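Precorrin-8x Methyl Mutase (Thermus thermophilus, PDB 1V9C) probably acts as a precorrin-8X methylmutase, an isomerase of the CobH/CbiC family on the adenosylcobalamin biosynthesis pathway. Local coordinates at residues L70-M75 with V133-T138. Residues are numbered along the deposited sequence; the frame is centred on the assembly and turned at random.
Sequences LVDARM and VGNAPT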
loop_
_atom_site.group_PDB
_atom_site.type_symbol
_atom_site.label_atom_id
_atom_site.label_comp_id
_atom_site.label_asym_id
_atom_site.label_seq_id
_atom_site.Cartn_x
_atom_site.Cartn_y
_atom_site.Cartn_z
ATOM N N LEU B 70 -1.319 12.082 -11.031
ATOM C CA LEU B 70 -0.398 12.709 -10.096
ATOM C C LEU B 70 -0.663 12.079 -8.741
ATOM O O LEU B 70 -1.797 12.039 -8.282
ATOM C CB LEU B 70 -0.652 14.220 -10.035
ATOM C CG LEU B 70 -0.904 14.886 -11.390
ATOM C CD1 LEU B 70 -1.204 16.365 -11.202
ATOM C CD2 LEU B 70 0.298 14.697 -12.267
ATOM N N VAL B 71 0.386 11.592 -8.098
ATOM C CA VAL B 71 0.206 10.933 -6.826
ATOM C C VAL B 71 1.110 11.495 -5.744
ATOM O O VAL B 71 2.120 12.143 -6.042
ATOM C CB VAL B 71 0.405 9.396 -6.999
ATOM C CG1 VAL B 71 -0.597 8.879 -7.999
ATOM C CG2 VAL B 71 1.813 9.080 -7.500
ATOM N N ASP B 72 0.735 11.234 -4.492
ATOM C CA ASP B 72 1.471 11.731 -3.329
ATOM C C ASP B 72 2.383 10.718 -2.638
ATOM O O ASP B 72 2.796 10.935 -1.491
ATOM C CB ASP B 72 0.478 12.273 -2.306
ATOM C CG ASP B 72 -0.210 11.171 -1.527
ATOM O OD1 ASP B 72 -0.217 10.018 -2.009
ATOM O OD2 ASP B 72 -0.749 11.460 -0.437
ATOM N N ALA B 73 2.685 9.611 -3.307
ATOM C CA ALA B 73 3.562 8.602 -2.724
ATOM C C ALA B 73 4.068 7.635 -3.771
ATOM O O ALA B 73 3.331 7.237 -4.680
ATOM C CB ALA B 73 2.843 7.828 -1.608
ATOM N N ARG B 74 5.333 7.253 -3.628
ATOM C CA ARG B 74 5.964 6.316 -4.551
ATOM C C ARG B 74 5.262 4.956 -4.561
ATOM O O ARG B 74 5.138 4.333 -5.617
ATOM C CB ARG B 74 7.435 6.153 -4.184
ATOM C CG ARG B 74 7.654 5.898 -2.718
ATOM C CD ARG B 74 9.039 6.336 -2.287
ATOM N NE ARG B 74 9.247 6.113 -0.860
ATOM C CZ ARG B 74 10.154 6.756 -0.135
ATOM N NH1 ARG B 74 10.940 7.664 -0.704
ATOM N NH2 ARG B 74 10.272 6.494 1.159
ATOM N N MET B 75 4.783 4.508 -3.399
ATOM C CA MET B 75 4.080 3.223 -3.324
ATOM C C MET B 75 2.945 3.205 -4.340
ATOM O O MET B 75 2.695 2.194 -4.991
ATOM C CB MET B 75 3.508 2.975 -1.916
ATOM C CG MET B 75 4.541 2.514 -0.911
ATOM S SD MET B 75 3.812 1.837 0.604
ATOM C CE MET B 75 3.428 0.175 0.108
ATOM N N VAL B 133 -4.325 10.783 -3.753
ATOM C CA VAL B 133 -3.733 11.064 -2.453
ATOM C C VAL B 133 -4.086 9.952 -1.465
ATOM O O VAL B 133 -5.257 9.704 -1.184
ATOM C CB VAL B 133 -4.228 12.431 -1.900
ATOM C CG1 VAL B 133 -3.513 12.769 -0.598
ATOM C CG2 VAL B 133 -3.986 13.520 -2.936
ATOM N N GLY B 134 -3.067 9.275 -0.951
ATOM C CA GLY B 134 -3.310 8.217 0.005
ATOM C C GLY B 134 -2.377 8.356 1.188
ATOM O O GLY B 134 -2.350 7.487 2.062
ATOM N N ASN B 135 -1.624 9.453 1.240
ATOM C CA ASN B 135 -0.656 9.636 2.313
ATOM C C ASN B 135 -0.438 11.022 2.912
ATOM O O ASN B 135 -0.121 11.130 4.087
ATOM C CB ASN B 135 0.692 9.104 1.831
ATOM C CG ASN B 135 0.550 7.794 1.087
ATOM O OD1 ASN B 135 0.469 6.728 1.693
ATOM N ND2 ASN B 135 0.476 7.873 -0.237
ATOM N N ALA B 136 -0.582 12.080 2.121
ATOM C CA ALA B 136 -0.319 13.425 2.639
ATOM C C ALA B 136 -1.532 14.334 2.707
ATOM O O ALA B 136 -1.903 14.946 1.713
ATOM C CB ALA B 136 0.772 14.091 1.806
ATOM N N PRO B 137 -2.165 14.430 3.891
ATOM C CA PRO B 137 -3.350 15.267 4.125
ATOM C C PRO B 137 -3.089 16.740 3.796
ATOM O O PRO B 137 -3.930 17.407 3.193
ATOM C CB PRO B 137 -3.628 15.076 5.619
ATOM C CG PRO B 137 -3.098 13.714 5.894
ATOM C CD PRO B 137 -1.793 13.711 5.122
ATOM N N THR B 138 -1.928 17.242 4.209
ATOM C CA THR B 138 -1.587 18.635 3.957
ATOM C C THR B 138 -1.478 18.857 2.451
ATOM O O THR B 138 -1.615 19.975 1.959
ATOM C CB THR B 138 -0.249 19.035 4.633
ATOM O OG1 THR B 138 0.835 18.370 3.984
ATOM C CG2 THR B 138 -0.256 18.652 6.104
#
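The carboxylate of Asp72 is engaged from both sides of its plane and at its outer edge. On one side, Gly134 N approaches obliquely from above in a nearly straight hydrogen bond to Asp72 OD1 (3.1 Å, N-H...O 174°), and Val133 CG1 lies on that same side, 3.1 Å from Asp72 OD2. Displaced toward the other face are Ala136 N, 2.6 Å from Asp72 OD2, and the side-chain amide of Asn135, its plane turned 32° from that of the carboxylate. At the edge, Asn135 N takes the syn lone pair of Asp72 OD2 at 2.8 Å, so three consecutive backbone N-H groups bind one side chain. Asn135 ND2 gives a fourth donor, 2.9 Å from Asp72 OD1, although its modelled position is less certain; Asn135 OD1 is hydrogen-bonded to Ser190 OG.

Strands 69-71 and 130-133 are parallel neighbours in the doubly wound sheet, and the contact joins the loops leaving their C-terminal ends. Ala136 is the N-cap of helix 137-147, whose start would probably favour an ionised carboxylate. Asp72 reaches the 134-136 loop with CG in the crowded position between backbone N and carbonyl carbon (chi1 77°). An alanine here would remove both acceptor oxygens and would probably leave the 134-136 loop less firmly fixed against strand 69-71. Phe139 of helix 137-147 packs against both Asp72 and Val133.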